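Local coordinates for protein geranylgeranyl pyrophosphate synthase (PDB 3LMD) that probably makes isoprenoid diphosphates by metal-dependent head-to-tail condensation, as FPP/GGPP synthase family members do, perhaps up to heptaprenyl length, at residues P34-R39 with A85-E90; A38-A43 with R78-L83. All blocks are in the same frame, centred on the assembly; numbering follows the deposited sequence.

Contact 1: P34-R39 with A85-E90; sequences PELTAR and ASEFGE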
ATOM      1  N   PRO A  34      26.472  -0.941 -29.756  1.00 68.11           N
ATOM      2  CA  PRO A  34      25.570  -1.970 -30.270  1.00 63.21           C
ATOM      3  C   PRO A  34      25.435  -3.192 -29.369  1.00 55.86           C
ATOM      4  O   PRO A  34      24.343  -3.747 -29.281  1.00 54.70           O
ATOM      5  CB  PRO A  34      26.209  -2.356 -31.612  1.00 66.97           C
ATOM      6  CG  PRO A  34      26.929  -1.118 -32.031  1.00 67.48           C
ATOM      7  CD  PRO A  34      27.501  -0.583 -30.749  1.00 67.63           C
ATOM      8  N   GLU A  35      26.509  -3.630 -28.712  1.00 51.42           N
ATOM      9  CA  GLU A  35      26.351  -4.757 -27.775  1.00 58.76           C
ATOM     10  C   GLU A  35      25.630  -4.325 -26.504  1.00 57.30           C
ATOM     11  O   GLU A  35      24.720  -5.008 -26.046  1.00 54.49           O
ATOM     12  CB  GLU A  35      27.666  -5.441 -27.403  1.00 64.17           C
ATOM     13  CG  GLU A  35      28.337  -6.132 -28.551  1.00 75.65           C
ATOM     14  CD  GLU A  35      29.341  -5.222 -29.182  1.00 89.24           C
ATOM     15  OE1 GLU A  35      29.161  -4.862 -30.371  1.00 91.43           O
ATOM     16  OE2 GLU A  35      30.289  -4.832 -28.461  1.00 91.30           O
ATOM     17  N   LEU A  36      26.045  -3.199 -25.928  1.00 56.08           N
ATOM     18  CA  LEU A  36      25.314  -2.651 -24.792  1.00 53.91           C
ATOM     19  C   LEU A  36      23.828  -2.715 -25.133  1.00 51.32           C
ATOM     20  O   LEU A  36      23.026  -3.259 -24.363  1.00 48.94           O
ATOM     21  CB  LEU A  36      25.719  -1.199 -24.507  1.00 51.81           C
ATOM     22  CG  LEU A  36      25.033  -0.595 -23.273  1.00 49.13           C
ATOM     23  CD1 LEU A  36      25.301  -1.496 -22.051  1.00 37.84           C
ATOM     24  CD2 LEU A  36      25.489   0.835 -23.010  1.00 48.33           C
ATOM     25  N   THR A  37      23.478  -2.165 -26.294  1.00 50.54           N
ATOM     26  CA  THR A  37      22.086  -2.105 -26.747  1.00 50.67           C
ATOM     27  C   THR A  37      21.406  -3.492 -26.721  1.00 54.35           C
ATOM     28  O   THR A  37      20.299  -3.646 -26.180  1.00 48.07           O
ATOM     29  CB  THR A  37      21.970  -1.409 -28.140  1.00 49.90           C
ATOM     30  OG1 THR A  37      22.355  -0.029 -28.026  1.00 44.75           O
ATOM     31  CG2 THR A  37      20.530  -1.473 -28.679  1.00 51.55           C
ATOM     32  N   ALA A  38      22.078  -4.505 -27.264  1.00 51.98           N
ATOM     33  CA  ALA A  38      21.503  -5.856 -27.341  1.00 52.75           C
ATOM     34  C   ALA A  38      21.302  -6.523 -25.968  1.00 52.43           C
ATOM     35  O   ALA A  38      20.269  -7.166 -25.708  1.00 43.43           O
ATOM     36  CB  ALA A  38      22.365  -6.746 -28.233  1.00 49.62           C
ATOM     37  N   ARG A  39      22.315  -6.412 -25.115  1.00 47.64           N
ATOM     38  CA  ARG A  39      22.287  -6.996 -23.782  1.00 47.57           C
ATOM     39  C   ARG A  39      21.160  -6.364 -22.960  1.00 40.44           C
ATOM     40  O   ARG A  39      20.365  -7.064 -22.328  1.00 39.13           O
ATOM     41  CB  ARG A  39      23.625  -6.759 -23.073  1.00 53.79           C
ATOM     42  CG  ARG A  39      24.781  -7.611 -23.585  1.00 65.62           C
ATOM     43  CD  ARG A  39      25.999  -7.513 -22.658  1.00 68.41           C
ATOM     44  NE  ARG A  39      26.349  -6.130 -22.296  1.00 68.07           N
ATOM     45  CZ  ARG A  39      27.170  -5.345 -22.998  1.00 67.36           C
ATOM     46  NH1 ARG A  39      27.724  -5.784 -24.121  1.00 52.04           N
ATOM     47  NH2 ARG A  39      27.433  -4.110 -22.587  1.00 58.83           N
ATOM     48  N   ALA A  85      22.638   0.537 -14.474  1.00 24.89           N
ATOM     49  CA  ALA A  85      23.404   0.579 -13.243  1.00 25.01           C
ATOM     50  C   ALA A  85      24.062  -0.762 -12.954  1.00 29.33           C
ATOM     51  O   ALA A  85      25.163  -0.802 -12.415  1.00 30.73           O
ATOM     52  CB  ALA A  85      22.499   0.971 -12.028  1.00 24.55           C
ATOM     53  N   SER A  86      23.375  -1.863 -13.258  1.00 25.93           N
ATOM     54  CA  SER A  86      23.936  -3.185 -12.966  1.00 25.96           C
ATOM     55  C   SER A  86      25.193  -3.454 -13.805  1.00 29.46           C
ATOM     56  O   SER A  86      26.008  -4.280 -13.448  1.00 29.92           O
ATOM     57  CB  SER A  86      22.908  -4.311 -13.183  1.00 29.48           C
ATOM     58  OG  SER A  86      22.788  -4.638 -14.565  1.00 29.12           O
ATOM     59  N   GLU A  87      25.362  -2.730 -14.894  1.00 28.29           N
ATOM     60  CA  GLU A  87      26.541  -2.942 -15.758  1.00 33.01           C
ATOM     61  C   GLU A  87      27.831  -2.625 -15.017  1.00 40.78           C
ATOM     62  O   GLU A  87      28.912  -2.997 -15.477  1.00 35.98           O
ATOM     63  CB  GLU A  87      26.442  -2.113 -17.044  1.00 29.54           C
ATOM     64  CG  GLU A  87      25.375  -2.632 -17.995  1.00 34.43           C
ATOM     65  CD  GLU A  87      25.802  -3.951 -18.694  1.00 45.81           C
ATOM     66  OE1 GLU A  87      26.950  -4.388 -18.511  1.00 45.77           O
ATOM     67  OE2 GLU A  87      25.005  -4.522 -19.453  1.00 52.20           O
ATOM     68  N   PHE A  88      27.722  -1.977 -13.852  1.00 32.64           N
ATOM     69  CA  PHE A  88      28.905  -1.621 -13.080  1.00 33.74           C
ATOM     70  C   PHE A  88      29.304  -2.665 -12.051  1.00 33.26           C
ATOM     71  O   PHE A  88      30.284  -2.480 -11.348  1.00 36.16           O
ATOM     72  CB  PHE A  88      28.763  -0.231 -12.408  1.00 34.76           C
ATOM     73  CG  PHE A  88      28.751   0.908 -13.383  1.00 34.74           C
ATOM     74  CD1 PHE A  88      29.937   1.473 -13.833  1.00 34.89           C
ATOM     75  CD2 PHE A  88      27.543   1.385 -13.893  1.00 26.94           C
ATOM     76  CE1 PHE A  88      29.915   2.524 -14.762  1.00 30.96           C
ATOM     77  CE2 PHE A  88      27.490   2.409 -14.791  1.00 25.99           C
ATOM     78  CZ  PHE A  88      28.696   3.000 -15.256  1.00 33.84           C
ATOM     79  N   GLY A  89      28.562  -3.760 -11.943  1.00 30.99           N
ATOM     80  CA  GLY A  89      28.902  -4.763 -10.919  1.00 37.04           C
ATOM     81  C   GLY A  89      29.480  -6.013 -11.587  1.00 37.20           C
ATOM     82  O   GLY A  89      29.598  -6.062 -12.802  1.00 36.14           O
ATOM     83  N   GLU A  90      29.798  -7.032 -10.798  1.00 39.85           N
ATOM     84  CA  GLU A  90      30.332  -8.287 -11.336  1.00 46.02           C
ATOM     85  C   GLU A  90      29.262  -9.194 -11.942  1.00 48.96           C
ATOM     86  O   GLU A  90      29.578 -10.099 -12.706  1.00 46.56           O
ATOM     87  CB  GLU A  90      31.078  -9.067 -10.241  1.00 47.94           C
ATOM     88  CG  GLU A  90      32.008  -8.230  -9.382  1.00 62.99           C
ATOM     89  CD  GLU A  90      32.734  -9.068  -8.330  1.00 82.70           C
ATOM     90  OE1 GLU A  90      33.087 -10.229  -8.633  1.00 83.68           O
ATOM     91  OE2 GLU A  90      32.954  -8.567  -7.202  1.00 85.02           O
TER

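Contact 2: A38-A43 with R78-L83; sequences ARINDA and RPMFAL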
ATOM      1  N   ALA A  38      22.078  -4.505 -27.264  1.00 51.98           N
ATOM      2  CA  ALA A  38      21.503  -5.856 -27.341  1.00 52.75           C
ATOM      3  C   ALA A  38      21.302  -6.523 -25.968  1.00 52.43           C
ATOM      4  O   ALA A  38      20.269  -7.166 -25.708  1.00 43.43           O
ATOM      5  CB  ALA A  38      22.365  -6.746 -28.233  1.00 49.62           C
ATOM      6  N   ARG A  39      22.315  -6.412 -25.115  1.00 47.64           N
ATOM      7  CA  ARG A  39      22.287  -6.996 -23.782  1.00 47.57           C
ATOM      8  C   ARG A  39      21.160  -6.364 -22.960  1.00 40.44           C
ATOM      9  O   ARG A  39      20.365  -7.064 -22.328  1.00 39.13           O
ATOM     10  CB  ARG A  39      23.625  -6.759 -23.073  1.00 53.79           C
ATOM     11  CG  ARG A  39      24.781  -7.611 -23.585  1.00 65.62           C
ATOM     12  CD  ARG A  39      25.999  -7.513 -22.658  1.00 68.41           C
ATOM     13  NE  ARG A  39      26.349  -6.130 -22.296  1.00 68.07           N
ATOM     14  CZ  ARG A  39      27.170  -5.345 -22.998  1.00 67.36           C
ATOM     15  NH1 ARG A  39      27.724  -5.784 -24.121  1.00 52.04           N
ATOM     16  NH2 ARG A  39      27.433  -4.110 -22.587  1.00 58.83           N
ATOM     17  N   ILE A  40      21.093  -5.040 -23.003  1.00 39.10           N
ATOM     18  CA  ILE A  40      20.067  -4.284 -22.304  1.00 38.93           C
ATOM     19  C   ILE A  40      18.671  -4.629 -22.845  1.00 43.65           C
ATOM     20  O   ILE A  40      17.787  -4.973 -22.071  1.00 36.60           O
ATOM     21  CB  ILE A  40      20.340  -2.773 -22.395  1.00 39.37           C
ATOM     22  CG1 ILE A  40      21.587  -2.416 -21.577  1.00 41.08           C
ATOM     23  CG2 ILE A  40      19.152  -1.967 -21.925  1.00 39.85           C
ATOM     24  CD1 ILE A  40      21.460  -2.667 -20.089  1.00 38.33           C
ATOM     25  N   ASN A  41      18.480  -4.559 -24.164  1.00 41.49           N
ATOM     26  CA  ASN A  41      17.214  -4.989 -24.785  1.00 38.76           C
ATOM     27  C   ASN A  41      16.751  -6.393 -24.356  1.00 36.27           C
ATOM     28  O   ASN A  41      15.583  -6.580 -24.012  1.00 36.63           O
ATOM     29  CB  ASN A  41      17.254  -4.874 -26.315  1.00 42.79           C
ATOM     30  CG  ASN A  41      17.136  -3.431 -26.794  1.00 53.00           C
ATOM     31  OD1 ASN A  41      16.782  -2.534 -26.026  1.00 53.93           O
ATOM     32  ND2 ASN A  41      17.438  -3.202 -28.060  1.00 55.20           N
ATOM     33  N   ASP A  42      17.656  -7.365 -24.363  1.00 32.88           N
ATOM     34  CA  ASP A  42      17.324  -8.727 -23.911  1.00 40.44           C
ATOM     35  C   ASP A  42      16.888  -8.751 -22.446  1.00 39.95           C
ATOM     36  O   ASP A  42      15.974  -9.475 -22.068  1.00 34.13           O
ATOM     37  CB  ASP A  42      18.526  -9.658 -24.032  1.00 42.06           C
ATOM     38  CG  ASP A  42      18.880  -9.974 -25.472  1.00 58.51           C
ATOM     39  OD1 ASP A  42      18.145  -9.522 -26.376  1.00 54.05           O
ATOM     40  OD2 ASP A  42      19.899 -10.665 -25.695  1.00 66.55           O
ATOM     41  N   ALA A  43      17.580  -7.997 -21.614  1.00 32.86           N
ATOM     42  CA  ALA A  43      17.215  -7.973 -20.205  1.00 35.71           C
ATOM     43  C   ALA A  43      15.875  -7.232 -20.004  1.00 32.20           C
ATOM     44  O   ALA A  43      15.102  -7.613 -19.127  1.00 33.26           O
ATOM     45  CB  ALA A  43      18.330  -7.362 -19.367  1.00 38.18           C
ATOM     46  N   ARG A  78      12.610   3.494 -15.580  1.00 25.28           N
ATOM     47  CA  ARG A  78      13.180   3.093 -14.278  1.00 26.47           C
ATOM     48  C   ARG A  78      13.855   1.720 -14.306  1.00 27.17           C
ATOM     49  O   ARG A  78      14.987   1.572 -13.801  1.00 26.68           O
ATOM     50  CB  ARG A  78      12.132   3.182 -13.177  1.00 25.28           C
ATOM     51  CG  ARG A  78      11.669   4.623 -12.990  1.00 26.27           C
ATOM     52  CD  ARG A  78      10.366   4.752 -12.169  1.00 29.05           C
ATOM     53  NE  ARG A  78       9.988   6.165 -12.097  1.00 28.47           N
ATOM     54  CZ  ARG A  78       9.392   6.821 -13.091  1.00 32.11           C
ATOM     55  NH1 ARG A  78       9.049   6.174 -14.197  1.00 28.79           N
ATOM     56  NH2 ARG A  78       9.077   8.111 -12.954  1.00 30.63           N
ATOM     57  N   PRO A  79      13.181   0.711 -14.888  1.00 26.82           N
ATOM     58  CA  PRO A  79      13.916  -0.560 -14.980  1.00 27.80           C
ATOM     59  C   PRO A  79      15.124  -0.467 -15.912  1.00 27.39           C
ATOM     60  O   PRO A  79      16.147  -1.086 -15.630  1.00 29.81           O
ATOM     61  CB  PRO A  79      12.872  -1.570 -15.495  1.00 31.18           C
ATOM     62  CG  PRO A  79      11.597  -0.774 -15.782  1.00 29.89           C
ATOM     63  CD  PRO A  79      11.722   0.575 -15.152  1.00 26.12           C
ATOM     64  N   MET A  80      15.029   0.311 -16.988  1.00 24.64           N
ATOM     65  CA  MET A  80      16.179   0.472 -17.889  1.00 30.29           C
ATOM     66  C   MET A  80      17.370   1.047 -17.133  1.00 32.48           C
ATOM     67  O   MET A  80      18.506   0.605 -17.300  1.00 26.37           O
ATOM     68  CB  MET A  80      15.836   1.406 -19.081  1.00 27.12           C
ATOM     69  CG  MET A  80      16.977   1.489 -20.125  1.00 41.16           C
ATOM     70  SD  MET A  80      16.853   2.854 -21.360  1.00 41.87           S
ATOM     71  CE  MET A  80      17.551   4.207 -20.402  1.00 40.70           C
ATOM     72  N   PHE A  81      17.114   2.057 -16.302  1.00 27.47           N
ATOM     73  CA  PHE A  81      18.176   2.641 -15.480  1.00 27.29           C
ATOM     74  C   PHE A  81      18.767   1.620 -14.508  1.00 28.31           C
ATOM     75  O   PHE A  81      19.982   1.563 -14.334  1.00 25.73           O
ATOM     76  CB  PHE A  81      17.679   3.889 -14.727  1.00 23.69           C
ATOM     77  CG  PHE A  81      18.752   4.517 -13.844  1.00 27.59           C
ATOM     78  CD1 PHE A  81      20.037   4.731 -14.333  1.00 37.22           C
ATOM     79  CD2 PHE A  81      18.490   4.845 -12.533  1.00 23.38           C
ATOM     80  CE1 PHE A  81      21.026   5.298 -13.513  1.00 37.29           C
ATOM     81  CE2 PHE A  81      19.465   5.439 -11.718  1.00 24.11           C
ATOM     82  CZ  PHE A  81      20.719   5.657 -12.201  1.00 30.30           C
ATOM     83  N   ALA A  82      17.924   0.790 -13.888  1.00 24.87           N
ATOM     84  CA  ALA A  82      18.427  -0.268 -12.991  1.00 24.99           C
ATOM     85  C   ALA A  82      19.354  -1.256 -13.755  1.00 22.91           C
ATOM     86  O   ALA A  82      20.387  -1.729 -13.220  1.00 25.98           O
ATOM     87  CB  ALA A  82      17.251  -1.059 -12.373  1.00 25.36           C
ATOM     88  N   LEU A  83      18.963  -1.586 -14.978  1.00 24.02           N
ATOM     89  CA  LEU A  83      19.772  -2.505 -15.805  1.00 28.81           C
ATOM     90  C   LEU A  83      21.130  -1.856 -16.171  1.00 30.52           C
ATOM     91  O   LEU A  83      22.172  -2.507 -16.081  1.00 29.82           O
ATOM     92  CB  LEU A  83      19.032  -2.920 -17.089  1.00 26.29           C
ATOM     93  CG  LEU A  83      17.681  -3.670 -16.959  1.00 29.40           C
ATOM     94  CD1 LEU A  83      17.039  -4.000 -18.294  1.00 28.61           C
ATOM     95  CD2 LEU A  83      17.749  -4.917 -16.102  1.00 30.82           C
TER

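Contact 1: P34-R39 with A85-E90
Glu87, in the turn that follows on from helix 77-86, reaches toward the first turns of helix 34-55, where Arg39 and Leu36 receive its carboxylate. OE2 of Glu87 stands 3.5 Å from NE of Arg39, at the edge of the guanidinium and in its plane. The carboxylate is turned steeply against that plane, 71° between the two. OE2 makes the near approach, to NE, while Arg39 NH2 stays 4.0 Å from OE2 and 4.1 Å from OE1 of Glu87, so the pair is a long, weak, one-pronged salt bridge and not a bidentate clasp. Arg39 is exposed, and solvent is likely to screen the charges further. A bend puts the guanidinium there: Arg39 folds at chi3 (-48°), which brings the group back over its own helix, one face above Leu36 CA and Glu35 O. In the all-helical fold of the polyprenyl synthases this contact links helix 34-55 to the turn after helix 77-86, in a partly buried outer part of the chain and away from the metal-binding acidic residues. That turn is of type I, from Ser86 to Gly89, closed by Gly89 N to Ser86 O at 3.0 Å, with Glu87 at its second position. The same OE2 also meets a methyl: CD1 of Leu36 lies 4.0 Å from OE2 of Glu87. Leu36, buried, has its CG anti to the backbone N (chi1 -177°), and its side chain and that of Glu87 run alongside each other in opposed senses. Val336 of helix 335-349 touches both Leu36 and Glu87, and Leu93 also packs on Glu87.

Contact 2: A38-A43 with R78-L83
Ile40 and Ala43 of helix 34-55 pack against Leu83 of helix 77-86 in a helix-to-helix contact of the all-alpha polyprenyl synthase fold. The two short segments run at 129° to each other, nearer antiparallel than parallel, and their axes come within 10.3 Å. The close part gathers round Leu83. Its CB meets CD1 of Ile40 at 3.9 Å, the two side chains passing each other head to tail. From the same residue CD1 reaches CB of Ala43 at 3.8 Å, with CD2 a little behind; the small methyl of Ala43 is thus met by both branches of the leucine fork. Ile40 delivers its CD1 by a chi2 of -64°, which folds the ethyl branch toward Leu83, whereas CG2 is left for Met80. That last meeting is the loose one, no nearer than 4.5 Å between Ile40 CG2 and Met80 CG. Met44 supplements it, touching both Met80 and Leu83 one residue beyond Ala43. All four residues that touch are buried and apolar, and Leu93 covers Ile40 and Leu83 while Ile98 of helix 95-118 also packs on Leu83. On the solvent side of helix 34-55, Ala38, Arg39 and Asp42 are exposed, and the carboxylate of Asp42 heads away from helix 77-86. At the close end, Ser86 OG hydrogen-bonds to the carbonyl O of Leu83.

Overall arrangement
Both contacts join helix 34-55 to helix 77-86 or the turn after it, starting from the same turn of helix 34-55: Ala38 and Arg39 belong to each. Their centres lie about 8 Å apart, and they meet where Glu87 OE2 of contact 1 packs 4.1 Å from Ile40 CD1 of contact 2. Contact 2 is the core member, wholly buried, centred about 17 Å from the chain's centre and built of apolar side chains. Contact 1, about 22 Å out, is only partly buried and trades that packing for a long, weak ion pair beside one leucine methyl. Buried surface follows suit, 191 Å² against 103 Å². Neither contact touches the partner subunit.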